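Carbonic anhydrase (Trichomonas vaginalis, PDB 6Y04) probably catalyses the reversible hydration of carbon dioxide to hydrogencarbonate and a proton, using one zinc ion per subunit. Local coordinates at residues Val88-Cys98 with Ile161-Pro170; Ala63-Gly71 with Asn143-Asn154. All coordinates share one frame; numbering follows the deposited sequence.

Contact 1: residues Val88-Cys98 with Ile161-Pro170; sequences VQEIFIMGHEC and IPIHGLLIHP. With ZN (zinc ion), chain C.
From I91 beside I163 to H96 beside I168, strands 90-96 and 163-168 run parallel, their axes 4.4 Å apart at closest approach, as neighbours in the five-stranded mixed sheet of the beta-carbonic anhydrase fold. A regular ladder of backbone hydrogen bonds joins them, starting with I91 N to P162 O and reaching I168 N to G95 O; a weak bond from E97 N, just past the end of strand 90-96, to I168 O continues it.

On the sheet face that carries F92, M94 and H96, the H164 imidazole lies over one face of the F92 ring in an offset stack, centroids 4.4 Å apart and planes at 29°. H164 CD2 sits nearest, 3.4 Å from F92 CE2. With CG beside its own backbone N (chi1 -41°), H164 turns NE2 back to E90, donating to OE1 at 3.0 Å on the anti side of the carboxylate. Y182 OH also bonds OE1, and H164 ND1 pairs with G181 N, so both ring nitrogens are engaged and the ring's rotation is fixed. Farther along, M94 CG rests on I168 CG2 at 3.8 Å.

On the reverse face I93 CD1 touches I163 CG2 at 3.6 Å, beneath helix 140-152. At the far end P170 CG approaches the edge of the H96 ring beside ND1, while H96 NE2 binds zinc at 2.0 Å, alongside C37, C99 and a water.

Contact 2: residues Ala63-Gly71 with Asn143-Asn154; sequences AGNGIWTTG and NIKNSVRCVREN
The amides of N65 and N143 come close with planes 67° apart, their ND2 atoms 3.6 Å from each other; both are donors and do not bond each other. N143 ND2 makes instead a weak hydrogen bond to G64 O. T69 CB lies over one face of the W68 indole, towards its rim, and W133 packs edge-to-face with that ring. At the edge of the R149 guanidinium, in its plane, is N146 CG, and R149 NH2 bonds N146 OD1 from above the carbonyl plane.

Between loop and helix, I67 N points almost straight at S147 OG, 3.0 Å away. With OG beside its own backbone N (chi1 -77°), S147 also donates this hydroxyl to N143 O, which S147 N reaches from the opposite face, so one helix carbonyl is gripped twice and the serine is fixed for its loop partner. I67 itself spreads CG1 and CD1 over V151 CG2, 3.9 Å from each, while its CG2 meets C150 CB at 3.8 Å.

At the other end N154 ND2 donates to G71 O in the carbonyl plane at 3.1 Å, and N154 OD1 accepts from L156 N. T69 OG1 accepts from G71 N, an ST turn. The arrangement anchors on helix 140-152 the loop that leaves strand 57-61 and passes the zinc site, where N65 touches C37.

Overall arrangement
Contact 1 is the buried one, two central strands bound by a backbone ladder; contact 2 is partly buried and joins a loop to a helix, and each of its hydrogen bonds between the segments pairs a side chain of 143-154 with the backbone of the loop. Helix 140-152 links them: V148 and V151 pack on I93 and I163, and R152 NH2 probably bonds I161 O. The other face of contact 1 turns to the second subunit, whose I7 and L4 pack on F92 and L166, whereas contact 2 reaches that subunit through A63 N, bonded to S78 of the second subunit. Both converge near the zinc, contact 1 supplying the ligand H96 and contact 2 bringing G64 close by.

Contact 1: residues Val88-Cys98 with Ile161-Pro170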
loop_
_atom_site.group_PDB
_atom_site.type_symbol
_atom_site.label_atom_id
_atom_site.label_comp_id
_atom_site.label_asym_id
_atom_site.label_seq_id
_atom_site.Cartn_x
_atom_site.Cartn_y
_atom_site.Cartn_z
ATOM N N VAL A 88 -10.141 -13.493 -1.871
ATOM C CA VAL A 88 -9.013 -13.768 -0.990
ATOM C C VAL A 88 -9.488 -14.567 0.226
ATOM O O VAL A 88 -10.501 -14.238 0.833
ATOM C CB VAL A 88 -8.256 -12.481 -0.592
ATOM C CG1 VAL A 88 -7.408 -12.677 0.653
ATOM C CG2 VAL A 88 -7.400 -11.938 -1.730
ATOM N N GLN A 89 -8.714 -15.593 0.594
ATOM C CA GLN A 89 -9.069 -16.518 1.662
ATOM C C GLN A 89 -8.081 -16.444 2.826
ATOM O O GLN A 89 -8.363 -16.995 3.884
ATOM C CB GLN A 89 -9.093 -17.956 1.145
ATOM C CG GLN A 89 -10.077 -18.192 0.015
ATOM C CD GLN A 89 -9.800 -19.519 -0.656
ATOM O OE1 GLN A 89 -8.786 -20.168 -0.403
ATOM N NE2 GLN A 89 -10.702 -19.943 -1.530
ATOM N N GLU A 90 -6.925 -15.789 2.624
ATOM C CA GLU A 90 -5.884 -15.723 3.640
ATOM C C GLU A 90 -5.231 -14.345 3.623
ATOM O O GLU A 90 -4.999 -13.776 2.555
ATOM C CB GLU A 90 -4.828 -16.807 3.403
ATOM C CG GLU A 90 -5.331 -18.224 3.651
ATOM C CD GLU A 90 -4.274 -19.316 3.621
ATOM O OE1 GLU A 90 -3.244 -19.155 4.305
ATOM O OE2 GLU A 90 -4.472 -20.324 2.906
ATOM N N ILE A 91 -4.933 -13.821 4.816
ATOM C CA ILE A 91 -4.255 -12.540 4.921
ATOM C C ILE A 91 -2.919 -12.744 5.630
ATOM O O ILE A 91 -2.865 -13.329 6.710
ATOM C CB ILE A 91 -5.132 -11.492 5.642
ATOM C CG1 ILE A 91 -6.457 -11.237 4.919
ATOM C CG2 ILE A 91 -4.360 -10.198 5.874
ATOM C CD1 ILE A 91 -7.467 -10.462 5.750
ATOM N N PHE A 92 -1.845 -12.249 5.005
ATOM C CA PHE A 92 -0.532 -12.212 5.627
ATOM C C PHE A 92 -0.150 -10.766 5.917
ATOM O O PHE A 92 -0.073 -9.944 5.000
ATOM C CB PHE A 92 0.509 -12.827 4.692
ATOM C CG PHE A 92 0.285 -14.284 4.390
ATOM C CD1 PHE A 92 -0.683 -14.678 3.475
ATOM C CD2 PHE A 92 1.034 -15.263 5.027
ATOM C CE1 PHE A 92 -0.902 -16.022 3.202
ATOM C CE2 PHE A 92 0.817 -16.606 4.754
ATOM C CZ PHE A 92 -0.146 -16.983 3.841
ATOM N N ILE A 93 0.084 -10.466 7.200
ATOM C CA ILE A 93 0.617 -9.168 7.588
ATOM C C ILE A 93 2.112 -9.300 7.867
ATOM O O ILE A 93 2.529 -10.045 8.756
ATOM C CB ILE A 93 -0.181 -8.585 8.773
ATOM C CG1 ILE A 93 -1.638 -8.349 8.362
ATOM C CG2 ILE A 93 0.468 -7.311 9.298
ATOM C CD1 ILE A 93 -2.605 -8.463 9.503
ATOM N N MET A 94 2.912 -8.563 7.088
ATOM C CA MET A 94 4.355 -8.747 7.079
ATOM C C MET A 94 5.070 -7.433 7.395
ATOM O O MET A 94 5.186 -6.554 6.536
ATOM C CB MET A 94 4.823 -9.292 5.729
ATOM C CG MET A 94 6.317 -9.475 5.658
ATOM S SD MET A 94 6.824 -10.496 4.279
ATOM C CE MET A 94 6.441 -9.401 2.913
ATOM N N GLY A 95 5.553 -7.333 8.642
ATOM C CA GLY A 95 6.365 -6.216 9.086
ATOM C C GLY A 95 7.842 -6.471 8.812
ATOM O O GLY A 95 8.208 -7.510 8.270
ATOM N N HIS A 96 8.693 -5.514 9.187
ATOM C CA HIS A 96 10.114 -5.663 8.925
ATOM C C HIS A 96 10.933 -4.998 10.022
ATOM O O HIS A 96 10.492 -4.028 10.634
ATOM C CB HIS A 96 10.467 -5.129 7.531
ATOM C CG HIS A 96 10.375 -3.643 7.411
ATOM N ND1 HIS A 96 11.499 -2.845 7.355
ATOM C CD2 HIS A 96 9.312 -2.806 7.349
ATOM C CE1 HIS A 96 11.137 -1.585 7.251
ATOM N NE2 HIS A 96 9.802 -1.529 7.253
ATOM N N GLU A 97 12.136 -5.548 10.233
ATOM C CA GLU A 97 13.131 -5.020 11.154
ATOM C C GLU A 97 13.643 -3.695 10.596
ATOM O O GLU A 97 13.664 -3.509 9.382
ATOM C CB GLU A 97 14.272 -6.029 11.319
ATOM C CG GLU A 97 13.803 -7.480 11.269
ATOM C CD GLU A 97 14.781 -8.556 11.713
ATOM O OE1 GLU A 97 15.631 -8.260 12.581
ATOM O OE2 GLU A 97 14.678 -9.697 11.196
ATOM N N CYS A 98 14.036 -2.780 11.490
ATOM C CA CYS A 98 14.578 -1.476 11.124
ATOM C C CYS A 98 13.504 -0.640 10.423
ATOM O O CYS A 98 13.810 0.080 9.475
ATOM C CB CYS A 98 15.804 -1.594 10.216
ATOM S SG CYS A 98 17.127 -2.681 10.823
ATOM N N ILE A 161 -11.356 -16.614 7.793
ATOM C CA ILE A 161 -10.236 -16.112 7.008
ATOM C C ILE A 161 -9.011 -16.045 7.922
ATOM O O ILE A 161 -8.922 -15.167 8.779
ATOM C CB ILE A 161 -10.557 -14.732 6.381
ATOM C CG1 ILE A 161 -11.771 -14.759 5.444
ATOM C CG2 ILE A 161 -9.324 -14.106 5.731
ATOM C CD1 ILE A 161 -11.555 -15.431 4.109
ATOM N N PRO A 162 -8.039 -16.978 7.802
ATOM C CA PRO A 162 -6.806 -16.899 8.589
ATOM C C PRO A 162 -6.022 -15.599 8.399
ATOM O O PRO A 162 -5.919 -15.079 7.288
ATOM C CB PRO A 162 -5.979 -18.105 8.116
ATOM C CG PRO A 162 -6.634 -18.562 6.829
ATOM C CD PRO A 162 -8.087 -18.170 6.944
ATOM N N ILE A 163 -5.488 -15.081 9.514
ATOM C CA ILE A 163 -4.616 -13.918 9.500
ATOM C C ILE A 163 -3.269 -14.285 10.120
ATOM O O ILE A 163 -3.187 -14.559 11.322
ATOM C CB ILE A 163 -5.267 -12.722 10.216
ATOM C CG1 ILE A 163 -6.664 -12.450 9.657
ATOM C CG2 ILE A 163 -4.370 -11.499 10.105
ATOM C CD1 ILE A 163 -7.611 -11.904 10.676
ATOM N N HIS A 164 -2.227 -14.257 9.273
ATOM C CA HIS A 164 -0.872 -14.621 9.658
ATOM C C HIS A 164 -0.025 -13.371 9.876
ATOM O O HIS A 164 -0.310 -12.307 9.337
ATOM C CB HIS A 164 -0.217 -15.523 8.601
ATOM C CG HIS A 164 -1.122 -16.560 8.037
ATOM N ND1 HIS A 164 -1.338 -17.759 8.661
ATOM C CD2 HIS A 164 -1.865 -16.579 6.910
ATOM C CE1 HIS A 164 -2.180 -18.479 7.945
ATOM N NE2 HIS A 164 -2.522 -17.774 6.866
ATOM N N GLY A 165 1.039 -13.539 10.661
ATOM C CA GLY A 165 1.994 -12.477 10.907
ATOM C C GLY A 165 3.401 -12.929 10.547
ATOM O O GLY A 165 3.841 -13.979 11.000
ATOM N N LEU A 166 4.071 -12.128 9.714
ATOM C CA LEU A 166 5.421 -12.426 9.269
ATOM C C LEU A 166 6.321 -11.228 9.544
ATOM O O LEU A 166 5.863 -10.088 9.617
ATOM C CB LEU A 166 5.409 -12.744 7.772
ATOM C CG LEU A 166 4.480 -13.876 7.334
ATOM C CD1 LEU A 166 4.557 -14.080 5.830
ATOM C CD2 LEU A 166 4.799 -15.175 8.059
ATOM N N LEU A 167 7.615 -11.523 9.655
ATOM C CA LEU A 167 8.643 -10.507 9.758
ATOM C C LEU A 167 9.681 -10.781 8.674
ATOM O O LEU A 167 10.153 -11.910 8.529
ATOM C CB LEU A 167 9.242 -10.557 11.169
ATOM C CG LEU A 167 10.477 -9.685 11.403
ATOM C CD1 LEU A 167 10.083 -8.248 11.713
ATOM C CD2 LEU A 167 11.328 -10.249 12.536
ATOM N N ILE A 168 9.981 -9.742 7.884
ATOM C CA ILE A 168 11.024 -9.831 6.877
ATOM C C ILE A 168 12.165 -8.900 7.282
ATOM O O ILE A 168 11.936 -7.825 7.839
ATOM C CB ILE A 168 10.491 -9.547 5.451
ATOM C CG1 ILE A 168 11.568 -9.759 4.385
ATOM C CG2 ILE A 168 9.856 -8.167 5.344
ATOM C CD1 ILE A 168 11.062 -9.761 2.961
ATOM N N HIS A 169 13.393 -9.348 7.003
ATOM C CA HIS A 169 14.571 -8.514 7.165
ATOM C C HIS A 169 14.837 -7.747 5.872
ATOM O O HIS A 169 15.028 -8.344 4.813
ATOM C CB HIS A 169 15.780 -9.343 7.617
ATOM C CG HIS A 169 16.907 -8.471 8.062
ATOM N ND1 HIS A 169 17.577 -7.623 7.188
ATOM C CD2 HIS A 169 17.464 -8.278 9.276
ATOM C CE1 HIS A 169 18.496 -6.949 7.846
ATOM N NE2 HIS A 169 18.452 -7.343 9.124
ATOM N N PRO A 170 14.901 -6.400 5.916
ATOM C CA PRO A 170 14.961 -5.603 4.688
ATOM C C PRO A 170 16.273 -5.706 3.904
ATOM O O PRO A 170 16.330 -5.299 2.742
ATOM C CB PRO A 170 14.672 -4.176 5.180
ATOM C CG PRO A 170 15.121 -4.170 6.625
ATOM C CD PRO A 170 14.912 -5.580 7.139
HETATM ZN ZN ZN C . 8.754 0.207 7.512
HETATM O O HOH W 1 9.700 1.929 7.150
#

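Contact 2: residues Ala63-Gly71 with Asn143-Asn154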
loop_
_atom_site.group_PDB
_atom_site.type_symbol
_atom_site.label_atom_id
_atom_site.label_comp_id
_atom_site.label_asym_id
_atom_site.label_seq_id
_atom_site.Cartn_x
_atom_site.Cartn_y
_atom_site.Cartn_z
ATOM N N ALA A 63 3.180 2.928 5.368
ATOM C CA ALA A 63 4.258 3.124 6.324
ATOM C C ALA A 63 3.959 2.359 7.609
ATOM O O ALA A 63 3.054 2.723 8.350
ATOM C CB ALA A 63 4.441 4.600 6.588
ATOM N N GLY A 64 4.709 1.277 7.849
ATOM C CA GLY A 64 4.613 0.532 9.093
ATOM C C GLY A 64 3.553 -0.569 9.072
ATOM O O GLY A 64 3.372 -1.263 10.071
ATOM N N ASN A 65 2.858 -0.720 7.935
ATOM C CA ASN A 65 1.939 -1.827 7.685
ATOM C C ASN A 65 1.036 -2.104 8.894
ATOM O O ASN A 65 0.852 -3.259 9.287
ATOM C CB ASN A 65 2.685 -3.103 7.271
ATOM C CG ASN A 65 3.793 -3.480 8.234
ATOM O OD1 ASN A 65 4.918 -2.997 8.110
ATOM N ND2 ASN A 65 3.481 -4.324 9.204
ATOM N N GLY A 66 0.468 -1.038 9.467
ATOM C CA GLY A 66 -0.233 -1.148 10.735
ATOM C C GLY A 66 -1.748 -1.079 10.575
ATOM O O GLY A 66 -2.270 -0.291 9.784
ATOM N N ILE A 67 -2.436 -1.947 11.323
ATOM C CA ILE A 67 -3.860 -1.809 11.574
ATOM C C ILE A 67 -4.022 -1.651 13.081
ATOM O O ILE A 67 -3.790 -2.592 13.834
ATOM C CB ILE A 67 -4.653 -3.022 11.040
ATOM C CG1 ILE A 67 -4.405 -3.271 9.550
ATOM C CG2 ILE A 67 -6.136 -2.896 11.356
ATOM C CD1 ILE A 67 -3.185 -4.126 9.270
ATOM N N TRP A 68 -4.389 -0.444 13.508
ATOM C CA TRP A 68 -4.607 -0.177 14.918
ATOM C C TRP A 68 -6.101 -0.027 15.196
ATOM O O TRP A 68 -6.518 -0.033 16.353
ATOM C CB TRP A 68 -3.787 1.037 15.383
ATOM C CG TRP A 68 -3.853 2.235 14.480
ATOM C CD1 TRP A 68 -2.966 2.566 13.498
ATOM C CD2 TRP A 68 -4.850 3.279 14.478
ATOM N NE1 TRP A 68 -3.342 3.731 12.884
ATOM C CE2 TRP A 68 -4.491 4.196 13.463
ATOM C CE3 TRP A 68 -6.007 3.536 15.232
ATOM C CZ2 TRP A 68 -5.245 5.342 13.188
ATOM C CZ3 TRP A 68 -6.762 4.659 14.955
ATOM C CH2 TRP A 68 -6.380 5.550 13.944
ATOM N N THR A 69 -6.897 0.094 14.124
ATOM C CA THR A 69 -8.325 0.358 14.226
ATOM C C THR A 69 -9.116 -0.926 13.994
ATOM O O THR A 69 -8.666 -1.813 13.262
ATOM C CB THR A 69 -8.759 1.436 13.219
ATOM O OG1 THR A 69 -10.088 1.838 13.551
ATOM C CG2 THR A 69 -8.729 0.969 11.779
ATOM N N THR A 70 -10.297 -1.006 14.620
ATOM C CA THR A 70 -11.272 -2.037 14.279
ATOM C C THR A 70 -12.456 -1.428 13.522
ATOM O O THR A 70 -13.449 -2.107 13.272
ATOM C CB THR A 70 -11.676 -2.908 15.478
ATOM O OG1 THR A 70 -12.535 -2.139 16.323
ATOM C CG2 THR A 70 -10.498 -3.465 16.253
ATOM N N GLY A 71 -12.335 -0.147 13.153
ATOM C CA GLY A 71 -13.222 0.487 12.191
ATOM C C GLY A 71 -12.711 0.291 10.762
ATOM O O GLY A 71 -12.307 -0.808 10.384
ATOM N N ASN A 143 3.955 -4.570 16.638
ATOM C CA ASN A 143 3.048 -4.013 15.647
ATOM C C ASN A 143 2.421 -5.132 14.817
ATOM O O ASN A 143 1.239 -5.062 14.485
ATOM C CB ASN A 143 3.711 -2.949 14.760
ATOM C CG ASN A 143 2.779 -2.427 13.682
ATOM O OD1 ASN A 143 1.825 -1.698 13.974
ATOM N ND2 ASN A 143 3.022 -2.813 12.436
ATOM N N ILE A 144 3.219 -6.153 14.480
ATOM C CA ILE A 144 2.715 -7.291 13.730
ATOM C C ILE A 144 1.644 -7.995 14.562
ATOM O O ILE A 144 0.533 -8.218 14.083
ATOM C CB ILE A 144 3.840 -8.259 13.314
ATOM C CG1 ILE A 144 4.758 -7.661 12.247
ATOM C CG2 ILE A 144 3.256 -9.589 12.847
ATOM C CD1 ILE A 144 6.151 -8.273 12.228
ATOM N N LYS A 145 1.992 -8.325 15.811
ATOM C CA LYS A 145 1.103 -9.043 16.713
ATOM C C LYS A 145 -0.201 -8.267 16.896
ATOM O O LYS A 145 -1.279 -8.851 16.859
ATOM C CB LYS A 145 1.809 -9.310 18.047
ATOM C CG LYS A 145 2.687 -10.555 18.077
ATOM C CD LYS A 145 3.719 -10.582 19.195
ATOM C CE LYS A 145 4.351 -11.947 19.365
ATOM N NZ LYS A 145 5.591 -11.909 20.180
ATOM N N ASN A 146 -0.087 -6.946 17.076
ATOM C CA ASN A 146 -1.218 -6.065 17.337
ATOM C C ASN A 146 -2.064 -5.890 16.072
ATOM O O ASN A 146 -3.290 -5.816 16.139
ATOM C CB ASN A 146 -0.737 -4.739 17.935
ATOM C CG ASN A 146 -1.855 -3.897 18.521
ATOM O OD1 ASN A 146 -2.166 -4.015 19.704
ATOM N ND2 ASN A 146 -2.467 -3.043 17.711
ATOM N N SER A 147 -1.399 -5.831 14.916
ATOM C CA SER A 147 -2.085 -5.661 13.649
ATOM C C SER A 147 -2.899 -6.906 13.327
ATOM O O SER A 147 -4.050 -6.801 12.916
ATOM C CB SER A 147 -1.117 -5.340 12.551
ATOM O OG SER A 147 -0.723 -3.989 12.643
ATOM N N VAL A 148 -2.290 -8.077 13.545
ATOM C CA VAL A 148 -2.976 -9.344 13.339
ATOM C C VAL A 148 -4.194 -9.418 14.259
ATOM O O VAL A 148 -5.217 -9.976 13.880
ATOM C CB VAL A 148 -2.023 -10.543 13.518
ATOM C CG1 VAL A 148 -2.760 -11.872 13.501
ATOM C CG2 VAL A 148 -0.936 -10.534 12.461
ATOM N N ARG A 149 -4.088 -8.826 15.453
ATOM C CA ARG A 149 -5.197 -8.842 16.397
ATOM C C ARG A 149 -6.327 -7.944 15.898
ATOM O O ARG A 149 -7.487 -8.339 15.947
ATOM C CB ARG A 149 -4.734 -8.463 17.806
ATOM C CG ARG A 149 -5.744 -8.805 18.890
ATOM C CD ARG A 149 -5.522 -8.054 20.195
ATOM N NE ARG A 149 -4.886 -6.759 19.969
ATOM C CZ ARG A 149 -5.465 -5.567 20.119
ATOM N NH1 ARG A 149 -6.715 -5.468 20.551
ATOM N NH2 ARG A 149 -4.774 -4.468 19.868
ATOM N N CYS A 150 -5.981 -6.749 15.406
ATOM C CA CYS A 150 -6.982 -5.757 15.030
ATOM C C CYS A 150 -7.753 -6.185 13.782
ATOM O O CYS A 150 -8.929 -5.863 13.648
ATOM C CB CYS A 150 -6.386 -4.364 14.851
ATOM S SG CYS A 150 -5.988 -3.561 16.431
ATOM N N VAL A 151 -7.091 -6.904 12.872
ATOM C CA VAL A 151 -7.778 -7.444 11.713
ATOM C C VAL A 151 -8.730 -8.549 12.176
ATOM O O VAL A 151 -9.885 -8.589 11.758
ATOM C CB VAL A 151 -6.799 -7.916 10.621
ATOM C CG1 VAL A 151 -7.531 -8.475 9.407
ATOM C CG2 VAL A 151 -5.862 -6.800 10.194
ATOM N N ARG A 152 -8.240 -9.415 13.073
ATOM C CA ARG A 152 -9.020 -10.525 13.607
ATOM C C ARG A 152 -10.317 -10.021 14.242
ATOM O O ARG A 152 -11.392 -10.534 13.944
ATOM C CB ARG A 152 -8.162 -11.368 14.559
ATOM C CG ARG A 152 -8.885 -12.527 15.234
ATOM C CD ARG A 152 -9.936 -13.193 14.357
ATOM N NE ARG A 152 -9.418 -14.156 13.392
ATOM C CZ ARG A 152 -9.842 -14.285 12.138
ATOM N NH1 ARG A 152 -10.778 -13.488 11.651
ATOM N NH2 ARG A 152 -9.305 -15.207 11.366
ATOM N N GLU A 153 -10.208 -9.000 15.100
ATOM C CA GLU A 153 -11.324 -8.518 15.901
ATOM C C GLU A 153 -12.191 -7.550 15.104
ATOM O O GLU A 153 -13.142 -6.995 15.647
ATOM C CB GLU A 153 -10.822 -7.904 17.209
ATOM C CG GLU A 153 -10.551 -8.956 18.272
ATOM C CD GLU A 153 -9.564 -8.590 19.373
ATOM O OE1 GLU A 153 -9.415 -7.382 19.671
ATOM O OE2 GLU A 153 -8.943 -9.521 19.929
ATOM N N ASN A 154 -11.851 -7.351 13.823
ATOM C CA ASN A 154 -12.652 -6.503 12.954
ATOM C C ASN A 154 -13.954 -7.234 12.635
ATOM O O ASN A 154 -13.931 -8.349 12.114
ATOM C CB ASN A 154 -11.894 -6.050 11.701
ATOM C CG ASN A 154 -12.594 -4.932 10.953
ATOM O OD1 ASN A 154 -13.739 -5.079 10.543
ATOM N ND2 ASN A 154 -11.920 -3.812 10.756
#